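Local atomic coordinates of putative nisin-resistance protein (Streptococcus agalactiae 515, PDB entry 4Y68), a protein that probably acts as a serine peptidase of family S41 that confers resistance to the lantibiotic nisin by recognising and cleaving it. Residues Y35-R46 and F260-T271; G171-D179 and T210-I218. One frame throughout, in Å; residues are numbered along the deposited sequence.

Contact 1: residues Y35-R46 and F260-T271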
loop_
_atom_site.group_PDB
_atom_site.type_symbol
_atom_site.label_atom_id
_atom_site.label_comp_id
_atom_site.label_asym_id
_atom_site.label_seq_id
_atom_site.Cartn_x
_atom_site.Cartn_y
_atom_site.Cartn_z
ATOM N N TYR A 35 -26.521 -8.237 3.649
ATOM C CA TYR A 35 -25.174 -8.184 3.108
ATOM C C TYR A 35 -24.798 -6.733 2.823
ATOM O O TYR A 35 -23.693 -6.301 3.145
ATOM C CB TYR A 35 -25.095 -9.062 1.862
ATOM C CG TYR A 35 -23.766 -9.138 1.138
ATOM C CD1 TYR A 35 -22.961 -10.269 1.239
ATOM C CD2 TYR A 35 -23.340 -8.104 0.308
ATOM C CE1 TYR A 35 -21.750 -10.357 0.559
ATOM C CE2 TYR A 35 -22.130 -8.174 -0.372
ATOM C CZ TYR A 35 -21.337 -9.309 -0.246
ATOM O OH TYR A 35 -20.145 -9.406 -0.944
ATOM N N GLY A 36 -25.741 -5.969 2.269
ATOM C CA GLY A 36 -25.505 -4.566 1.994
ATOM C C GLY A 36 -25.405 -3.730 3.257
ATOM O O GLY A 36 -24.611 -2.790 3.328
ATOM N N ARG A 37 -26.206 -4.070 4.262
ATOM C CA ARG A 37 -26.230 -3.292 5.493
ATOM C C ARG A 37 -24.956 -3.523 6.329
ATOM O O ARG A 37 -24.480 -2.616 7.021
ATOM C CB ARG A 37 -27.483 -3.608 6.303
ATOM C CG ARG A 37 -28.744 -3.028 5.690
ATOM C CD ARG A 37 -29.974 -3.399 6.490
ATOM N NE ARG A 37 -30.064 -2.666 7.747
ATOM C CZ ARG A 37 -30.671 -1.489 7.878
ATOM N NH1 ARG A 37 -31.231 -0.905 6.823
ATOM N NH2 ARG A 37 -30.716 -0.891 9.066
ATOM N N VAL A 38 -24.398 -4.723 6.225
ATOM C CA VAL A 38 -23.126 -5.049 6.863
ATOM C C VAL A 38 -22.024 -4.132 6.350
ATOM O O VAL A 38 -21.192 -3.670 7.117
ATOM C CB VAL A 38 -22.716 -6.527 6.608
ATOM C CG1 VAL A 38 -21.202 -6.700 6.791
ATOM C CG2 VAL A 38 -23.494 -7.447 7.526
ATOM N N ILE A 39 -22.024 -3.860 5.050
ATOM C CA ILE A 39 -21.009 -2.972 4.489
ATOM C C ILE A 39 -21.202 -1.533 4.975
ATOM O O ILE A 39 -20.240 -0.843 5.284
ATOM C CB ILE A 39 -21.012 -3.001 2.955
ATOM C CG1 ILE A 39 -20.697 -4.425 2.457
ATOM C CG2 ILE A 39 -20.012 -1.946 2.404
ATOM C CD1 ILE A 39 -21.034 -4.651 0.965
ATOM N N LEU A 40 -22.449 -1.092 5.070
ATOM C CA LEU A 40 -22.735 0.259 5.539
ATOM C C LEU A 40 -22.301 0.437 7.001
ATOM O O LEU A 40 -21.711 1.462 7.351
ATOM C CB LEU A 40 -24.229 0.588 5.349
ATOM C CG LEU A 40 -24.704 0.641 3.884
ATOM C CD1 LEU A 40 -26.213 0.856 3.790
ATOM C CD2 LEU A 40 -23.965 1.737 3.072
ATOM N N ASP A 41 -22.554 -0.563 7.843
ATOM C CA ASP A 41 -22.093 -0.509 9.227
ATOM C C ASP A 41 -20.564 -0.321 9.321
ATOM O O ASP A 41 -20.086 0.528 10.077
ATOM C CB ASP A 41 -22.499 -1.786 9.985
ATOM C CG ASP A 41 -23.997 -1.848 10.292
ATOM O OD1 ASP A 41 -24.661 -0.795 10.386
ATOM O OD2 ASP A 41 -24.511 -2.963 10.457
ATOM N N ARG A 42 -19.804 -1.108 8.558
ATOM C CA ARG A 42 -18.341 -1.010 8.577
ATOM C C ARG A 42 -17.877 0.343 8.119
ATOM O O ARG A 42 -16.994 0.949 8.724
ATOM C CB ARG A 42 -17.693 -2.057 7.671
ATOM C CG ARG A 42 -17.677 -3.424 8.227
ATOM C CD ARG A 42 -16.632 -3.583 9.327
ATOM N NE ARG A 42 -16.646 -4.971 9.769
ATOM C CZ ARG A 42 -16.292 -5.384 10.977
ATOM N NH1 ARG A 42 -15.874 -4.509 11.891
ATOM N NH2 ARG A 42 -16.362 -6.677 11.269
ATOM N N VAL A 43 -18.469 0.803 7.020
ATOM C CA VAL A 43 -18.107 2.093 6.467
ATOM C C VAL A 43 -18.337 3.167 7.508
ATOM O O VAL A 43 -17.447 3.986 7.765
ATOM C CB VAL A 43 -18.897 2.395 5.190
ATOM C CG1 VAL A 43 -18.688 3.853 4.765
ATOM C CG2 VAL A 43 -18.476 1.439 4.091
ATOM N N GLU A 44 -19.509 3.140 8.144
ATOM C CA GLU A 44 -19.791 4.110 9.189
ATOM C C GLU A 44 -18.817 3.952 10.378
ATOM O O GLU A 44 -18.362 4.945 10.970
ATOM C CB GLU A 44 -21.254 4.008 9.666
ATOM C CG GLU A 44 -21.554 4.953 10.816
ATOM C CD GLU A 44 -22.991 5.509 10.857
ATOM O OE1 GLU A 44 -23.750 5.479 9.845
ATOM O OE2 GLU A 44 -23.359 6.012 11.940
ATOM N N GLN A 45 -18.468 2.719 10.713
ATOM C CA GLN A 45 -17.653 2.478 11.908
ATOM C C GLN A 45 -16.201 2.976 11.758
ATOM O O GLN A 45 -15.592 3.419 12.739
ATOM C CB GLN A 45 -17.668 0.973 12.273
ATOM C CG GLN A 45 -16.708 0.569 13.433
ATOM C CD GLN A 45 -16.595 -0.964 13.674
ATOM O OE1 GLN A 45 -16.165 -1.724 12.800
ATOM N NE2 GLN A 45 -16.981 -1.405 14.872
ATOM N N ARG A 46 -15.637 2.921 10.550
ATOM C CA ARG A 46 -14.193 3.162 10.408
ATOM C C ARG A 46 -13.797 4.142 9.297
ATOM O O ARG A 46 -12.677 4.668 9.306
ATOM C CB ARG A 46 -13.458 1.833 10.178
ATOM C CG ARG A 46 -13.530 0.814 11.325
ATOM C CD ARG A 46 -12.727 1.277 12.560
ATOM N NE ARG A 46 -11.310 1.538 12.260
ATOM C CZ ARG A 46 -10.529 2.367 12.955
ATOM N NH1 ARG A 46 -11.029 3.038 13.993
ATOM N NH2 ARG A 46 -9.251 2.543 12.604
ATOM N N PHE A 260 -11.829 -5.791 4.824
ATOM C CA PHE A 260 -12.799 -6.641 5.509
ATOM C C PHE A 260 -13.317 -7.714 4.556
ATOM O O PHE A 260 -13.826 -7.401 3.473
ATOM C CB PHE A 260 -13.947 -5.792 6.073
ATOM C CG PHE A 260 -13.488 -4.732 7.038
ATOM C CD1 PHE A 260 -13.405 -5.004 8.397
ATOM C CD2 PHE A 260 -13.091 -3.475 6.575
ATOM C CE1 PHE A 260 -12.947 -4.035 9.282
ATOM C CE2 PHE A 260 -12.647 -2.496 7.452
ATOM C CZ PHE A 260 -12.567 -2.777 8.804
ATOM N N MET A 261 -13.123 -8.976 4.932
ATOM C CA MET A 261 -13.560 -10.097 4.097
ATOM C C MET A 261 -15.045 -10.303 4.295
ATOM O O MET A 261 -15.496 -10.566 5.408
ATOM C CB MET A 261 -12.809 -11.384 4.429
ATOM C CG MET A 261 -11.298 -11.205 4.550
ATOM S SD MET A 261 -10.508 -10.525 3.079
ATOM C CE MET A 261 -8.967 -9.930 3.775
ATOM N N LEU A 262 -15.797 -10.185 3.215
ATOM C CA LEU A 262 -17.250 -10.292 3.295
ATOM C C LEU A 262 -17.704 -11.743 3.136
ATOM O O LEU A 262 -16.908 -12.623 2.802
ATOM C CB LEU A 262 -17.887 -9.397 2.238
ATOM C CG LEU A 262 -17.406 -7.952 2.360
ATOM C CD1 LEU A 262 -17.952 -7.105 1.226
ATOM C CD2 LEU A 262 -17.820 -7.390 3.724
ATOM N N TYR A 263 -18.997 -11.980 3.340
ATOM C CA TYR A 263 -19.498 -13.342 3.426
ATOM C C TYR A 263 -19.142 -14.248 2.231
ATOM O O TYR A 263 -18.847 -15.418 2.421
ATOM C CB TYR A 263 -21.002 -13.320 3.623
ATOM C CG TYR A 263 -21.547 -14.621 4.172
ATOM C CD1 TYR A 263 -21.915 -15.652 3.313
ATOM C CD2 TYR A 263 -21.686 -14.823 5.542
ATOM C CE1 TYR A 263 -22.427 -16.845 3.792
ATOM C CE2 TYR A 263 -22.200 -16.022 6.036
ATOM C CZ TYR A 263 -22.564 -17.031 5.147
ATOM O OH TYR A 263 -23.061 -18.235 5.595
ATOM N N ASP A 264 -19.135 -13.713 1.014
ATOM C CA ASP A 264 -18.943 -14.559 -0.161
ATOM C C ASP A 264 -17.542 -14.452 -0.762
ATOM O O ASP A 264 -17.342 -14.816 -1.927
ATOM C CB ASP A 264 -19.979 -14.202 -1.231
ATOM C CG ASP A 264 -19.871 -12.754 -1.669
ATOM O OD1 ASP A 264 -19.364 -11.930 -0.867
ATOM O OD2 ASP A 264 -20.270 -12.439 -2.812
ATOM N N GLY A 265 -16.582 -13.941 0.012
ATOM C CA GLY A 265 -15.226 -13.788 -0.489
ATOM C C GLY A 265 -14.939 -12.443 -1.152
ATOM O O GLY A 265 -13.818 -12.165 -1.597
ATOM N N ALA A 266 -15.947 -11.588 -1.223
ATOM C CA ALA A 266 -15.690 -10.230 -1.671
ATOM C C ALA A 266 -14.942 -9.488 -0.556
ATOM O O ALA A 266 -15.027 -9.876 0.604
ATOM C CB ALA A 266 -16.983 -9.535 -2.039
ATOM N N ARG A 267 -14.204 -8.448 -0.921
ATOM C CA ARG A 267 -13.463 -7.628 0.046
ATOM C C ARG A 267 -13.890 -6.168 0.060
ATOM O O ARG A 267 -13.958 -5.529 -0.988
ATOM C CB ARG A 267 -11.966 -7.658 -0.253
ATOM C CG ARG A 267 -11.333 -8.994 -0.243
ATOM C CD ARG A 267 -9.813 -8.809 -0.242
ATOM N NE ARG A 267 -9.104 -10.084 -0.184
ATOM C CZ ARG A 267 -7.818 -10.231 -0.495
ATOM N NH1 ARG A 267 -7.103 -9.174 -0.884
ATOM N NH2 ARG A 267 -7.249 -11.437 -0.419
ATOM N N LEU A 268 -14.142 -5.635 1.247
ATOM C CA LEU A 268 -14.302 -4.206 1.426
ATOM C C LEU A 268 -12.961 -3.610 1.838
ATOM O O LEU A 268 -12.490 -3.867 2.939
ATOM C CB LEU A 268 -15.381 -3.897 2.472
ATOM C CG LEU A 268 -15.456 -2.451 3.008
ATOM C CD1 LEU A 268 -15.891 -1.451 1.947
ATOM C CD2 LEU A 268 -16.374 -2.339 4.233
ATOM N N ALA A 269 -12.345 -2.849 0.930
ATOM C CA ALA A 269 -11.173 -2.044 1.228
ATOM C C ALA A 269 -11.603 -0.661 1.711
ATOM O O ALA A 269 -12.059 0.153 0.924
ATOM C CB ALA A 269 -10.286 -1.915 0.006
ATOM N N LEU A 270 -11.424 -0.393 2.994
ATOM C CA LEU A 270 -11.970 0.818 3.624
ATOM C C LEU A 270 -10.884 1.756 4.164
ATOM O O LEU A 270 -10.007 1.325 4.914
ATOM C CB LEU A 270 -12.922 0.421 4.763
ATOM C CG LEU A 270 -13.655 1.536 5.506
ATOM C CD1 LEU A 270 -14.430 2.400 4.510
ATOM C CD2 LEU A 270 -14.614 0.944 6.533
ATOM N N THR A 271 -10.951 3.038 3.810
ATOM C CA THR A 271 -9.931 3.982 4.248
ATOM C C THR A 271 -10.188 4.405 5.682
ATOM O O THR A 271 -11.296 4.827 6.021
ATOM C CB THR A 271 -9.891 5.207 3.332
ATOM O OG1 THR A 271 -9.652 4.772 1.988
ATOM C CG2 THR A 271 -8.800 6.163 3.762
#
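Tyr35 and Asp264 make the one hydrogen bond between helix 35-46 and the hairpin 260-271. Tyr35 OH donates a hydrogen bond to Asp264 OD1 at 2.6 Å, meeting the carboxylate on its syn side and somewhat out of its plane. OD1 lies at the edge of the Tyr35 ring, and ring and carboxylate planes stand 87° apart. Tyr35 reaches the turn because CG is anti to the backbone N, which swings the ring out to the type I turn Leu262-Gly265. Arg76 of helix 72-87 bonds both Tyr35 OH and Asp264 OD2, so phenol and carboxylate share a cationic partner.

A second polar group is used through its flat side. The guanidinium of Arg42 lies 16° from parallel to the Phe260 ring, with NE 3.5 Å from Phe260 CD1, while Arg42 CD makes a CH-pi contact 3.9 Å from the ring centroid. The bend at chi2 lays the arginine over that face, and Gln45 OE1 accepts from Arg42 NH1 at 2.9 Å.

The rest of the packing is largely aliphatic. Ile39 CD1 touches Leu262 CD1 at 3.9 Å, Leu268 CD2 comes within 3.7 Å of Arg42 CB, and Val43 CG2 packs against Leu270 CD1. Leu270 CD2 lies 3.2 Å from Arg42 O and also touches Arg46 CB.

The axes of helix 35-46 and strand 267-271 run 8.8 Å apart at 22°, a near-parallel helix-on-sheet packing against the antiparallel sheet. Helix 72-87 packs on Ile39 and Leu40, helix 55-66 on Leu40 and Val43, and Arg46 pairs with Glu258 of strand 256-261 and with Asp186.

Contact 2: residues G171-D179 and T210-I218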
loop_
_atom_site.group_PDB
_atom_site.type_symbol
_atom_site.label_atom_id
_atom_site.label_comp_id
_atom_site.label_asym_id
_atom_site.label_seq_id
_atom_site.Cartn_x
_atom_site.Cartn_y
_atom_site.Cartn_z
ATOM N N GLY A 171 11.383 -6.866 2.151
ATOM C CA GLY A 171 12.515 -7.090 1.280
ATOM C C GLY A 171 13.521 -5.958 1.380
ATOM O O GLY A 171 14.710 -6.157 1.157
ATOM N N LEU A 172 13.045 -4.771 1.730
ATOM C CA LEU A 172 13.903 -3.595 1.808
ATOM C C LEU A 172 14.405 -3.350 3.229
ATOM O O LEU A 172 14.969 -2.285 3.523
ATOM C CB LEU A 172 13.158 -2.365 1.295
ATOM C CG LEU A 172 12.658 -2.506 -0.154
ATOM C CD1 LEU A 172 11.650 -1.428 -0.555
ATOM C CD2 LEU A 172 13.824 -2.527 -1.141
ATOM N N ALA A 173 14.219 -4.343 4.096
ATOM C CA ALA A 173 14.492 -4.187 5.526
ATOM C C ALA A 173 15.920 -3.750 5.775
ATOM O O ALA A 173 16.171 -2.888 6.608
ATOM C CB ALA A 173 14.204 -5.483 6.284
ATOM N N SER A 174 16.857 -4.337 5.040
ATOM C CA SER A 174 18.272 -4.052 5.252
ATOM C C SER A 174 18.641 -2.587 5.008
ATOM O O SER A 174 19.697 -2.127 5.476
ATOM C CB SER A 174 19.141 -4.970 4.356
ATOM O OG SER A 174 19.263 -4.456 3.032
ATOM N N ILE A 175 17.807 -1.843 4.277
ATOM C CA ILE A 175 18.112 -0.425 4.056
ATOM C C ILE A 175 17.112 0.518 4.726
ATOM O O ILE A 175 17.085 1.717 4.435
ATOM C CB ILE A 175 18.193 -0.048 2.546
ATOM C CG1 ILE A 175 17.000 -0.588 1.766
ATOM C CG2 ILE A 175 19.508 -0.554 1.912
ATOM C CD1 ILE A 175 17.037 -0.235 0.300
ATOM N N LEU A 176 16.323 -0.006 5.650
ATOM C CA LEU A 176 15.384 0.837 6.397
ATOM C C LEU A 176 15.676 0.820 7.908
ATOM O O LEU A 176 16.240 -0.124 8.436
ATOM C CB LEU A 176 13.936 0.395 6.140
ATOM C CG LEU A 176 13.257 0.771 4.809
ATOM C CD1 LEU A 176 11.996 -0.064 4.606
ATOM C CD2 LEU A 176 12.934 2.237 4.744
ATOM N N PRO A 177 15.264 1.871 8.611
ATOM C CA PRO A 177 15.486 1.995 10.052
ATOM C C PRO A 177 14.727 0.928 10.810
ATOM O O PRO A 177 13.633 0.564 10.367
ATOM C CB PRO A 177 14.917 3.389 10.384
ATOM C CG PRO A 177 14.849 4.086 9.103
ATOM C CD PRO A 177 14.592 3.056 8.058
ATOM N N ASN A 178 15.275 0.439 11.920
ATOM C CA ASN A 178 14.474 -0.354 12.852
ATOM C C ASN A 178 13.746 0.596 13.792
ATOM O O ASN A 178 14.045 0.669 14.973
ATOM C CB ASN A 178 15.342 -1.331 13.641
ATOM C CG ASN A 178 14.525 -2.251 14.516
ATOM O OD1 ASN A 178 13.386 -2.585 14.201
ATOM N ND2 ASN A 178 15.099 -2.658 15.631
ATOM N N ASP A 179 12.805 1.346 13.243
ATOM C CA ASP A 179 12.170 2.458 13.948
ATOM C C ASP A 179 10.878 2.810 13.213
ATOM O O ASP A 179 10.424 2.072 12.341
ATOM C CB ASP A 179 13.113 3.680 13.985
ATOM C CG ASP A 179 12.846 4.627 15.163
ATOM O OD1 ASP A 179 11.690 4.767 15.616
ATOM O OD2 ASP A 179 13.821 5.241 15.644
ATOM N N THR A 210 19.263 -8.065 10.346
ATOM C CA THR A 210 19.684 -7.505 9.064
ATOM C C THR A 210 19.098 -6.121 8.810
ATOM O O THR A 210 19.555 -5.405 7.911
ATOM C CB THR A 210 19.318 -8.426 7.890
ATOM O OG1 THR A 210 17.897 -8.546 7.780
ATOM C CG2 THR A 210 19.914 -9.816 8.094
ATOM N N ILE A 211 18.115 -5.729 9.616
ATOM C CA ILE A 211 17.485 -4.414 9.478
ATOM C C ILE A 211 18.483 -3.281 9.546
ATOM O O ILE A 211 19.256 -3.194 10.500
ATOM C CB ILE A 211 16.442 -4.155 10.570
ATOM C CG1 ILE A 211 15.329 -5.195 10.514
ATOM C CG2 ILE A 211 15.915 -2.739 10.445
ATOM C CD1 ILE A 211 14.367 -5.165 11.708
ATOM N N ASN A 212 18.465 -2.414 8.535
ATOM C CA ASN A 212 19.270 -1.187 8.524
ATOM C C ASN A 212 20.790 -1.432 8.488
ATOM O O ASN A 212 21.572 -0.625 8.987
ATOM C CB ASN A 212 18.914 -0.341 9.743
ATOM C CG ASN A 212 19.400 1.079 9.629
ATOM O OD1 ASN A 212 19.645 1.590 8.529
ATOM N ND2 ASN A 212 19.559 1.731 10.779
ATOM N N THR A 213 21.213 -2.535 7.879
ATOM C CA THR A 213 22.645 -2.839 7.838
ATOM C C THR A 213 23.360 -2.395 6.562
ATOM O O THR A 213 24.576 -2.517 6.466
ATOM C CB THR A 213 22.902 -4.334 8.043
ATOM O OG1 THR A 213 22.185 -5.091 7.066
ATOM C CG2 THR A 213 22.435 -4.763 9.454
ATOM N N LYS A 214 22.634 -1.850 5.595
ATOM C CA LYS A 214 23.297 -1.282 4.414
ATOM C C LYS A 214 23.104 0.213 4.343
ATOM O O LYS A 214 21.975 0.713 4.412
ATOM C CB LYS A 214 22.786 -1.913 3.118
ATOM C CG LYS A 214 23.026 -3.400 3.016
ATOM C CD LYS A 214 24.521 -3.731 2.972
ATOM C CE LYS A 214 25.231 -2.994 1.854
ATOM N NZ LYS A 214 26.459 -3.747 1.405
ATOM N N HIS A 215 24.211 0.928 4.177
ATOM C CA HIS A 215 24.172 2.371 4.119
ATOM C C HIS A 215 24.931 2.879 2.903
ATOM O O HIS A 215 26.132 3.094 2.954
ATOM C CB HIS A 215 24.744 2.976 5.407
ATOM C CG HIS A 215 24.178 2.387 6.663
ATOM N ND1 HIS A 215 24.858 1.452 7.420
ATOM C CD2 HIS A 215 23.002 2.602 7.303
ATOM C CE1 HIS A 215 24.125 1.116 8.469
ATOM N NE2 HIS A 215 22.991 1.792 8.419
ATOM N N VAL A 216 24.209 3.072 1.811
ATOM C CA VAL A 216 24.747 3.642 0.595
ATOM C C VAL A 216 23.798 4.729 0.140
ATOM O O VAL A 216 22.635 4.737 0.525
ATOM C CB VAL A 216 24.877 2.597 -0.533
ATOM C CG1 VAL A 216 25.849 1.501 -0.161
ATOM C CG2 VAL A 216 23.512 2.003 -0.838
ATOM N N PRO A 217 24.279 5.642 -0.698
ATOM C CA PRO A 217 23.355 6.564 -1.359
ATOM C C PRO A 217 22.257 5.787 -2.062
ATOM O O PRO A 217 22.540 4.786 -2.723
ATOM C CB PRO A 217 24.232 7.293 -2.373
ATOM C CG PRO A 217 25.634 7.143 -1.824
ATOM C CD PRO A 217 25.667 5.811 -1.145
ATOM N N ILE A 218 21.022 6.238 -1.910
ATOM C CA ILE A 218 19.895 5.572 -2.530
ATOM C C ILE A 218 19.093 6.584 -3.333
ATOM O O ILE A 218 18.671 7.620 -2.800
ATOM C CB ILE A 218 18.987 4.903 -1.492
ATOM C CG1 ILE A 218 19.688 3.706 -0.843
ATOM C CG2 ILE A 218 17.666 4.461 -2.136
ATOM C CD1 ILE A 218 18.975 3.172 0.387
HETATM O O HOH W 1 17.915 3.385 7.068
HETATM O O HOH W 2 17.909 1.324 12.846
#
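Asn212 N and Lys214 N tie loop 210-218 to the backbone of loop 171-179. Asn212 N donates to Ala173 O at 3.0 Å with an angle of 160° at the hydrogen, and Lys214 N donates to Ser174 O at 3.0 Å. Ala173 O also accepts from Leu176 N, which arrives from the face of the carbonyl plane opposite Asn212 N; one oxygen thus fastens the bend of its own loop and the other loop. Alongside, Ser174 CA directs a C-H at Thr210 O, 3.2 Å away. The same Thr210 O accepts from Thr213 OG1, a side-chain bond that braces the type II turn Thr210-Thr213.

Two waters extend the grip of the Asn212 amide. One donates to Asn212 OD1 (2.9 Å) and Ile175 O; the other accepts from Asn212 ND2 (2.7 Å) and Asn178 N. The amide therefore bridges to both ends of the segment Ile175-Asn178.

Apolar contacts flank this polar seam. Ile211 CG2 rests 3.5 Å from Asn178 CB, and the Ile211 CD1 tip reaches the Asn178 amide. At the other end, Ile175 CD1 meets Ile218 CD1 at 3.9 Å, while Ile175 CG2, anti to the carbonyl carbon, packs on Lys214 CB at 3.7 Å.

The contact joins the loop after helix 165-171 to the loop leading into strand 218-222 of the mixed sheet. Ile175 and Ile218 both lie on Leu155 of the neighbouring parallel strand 152-156, whereas Ser174 and Thr213 pack on helix 131-147.

How the contacts relate
Contacts 1 and 2 occupy opposite sides of the chain's centre, with their own centres about 36 Å apart and nearest atoms about 19 Å apart, so neither touches the other. Both loop 171-179 and loop 210-218 fall in the sequence between helix 35-46 and hairpin 260-271. Contact 1 packs helix 35-46 on the antiparallel sheet; contact 2 joins two loops beside the mixed sheet. The loop 171-179 leads into strand 180-185, which pairs with strand 267-276 and so connects the two regions. A bound MES molecule, probably from the crystallisation liquor, lies about 5 Å from the side chain of Asp264 in contact 1.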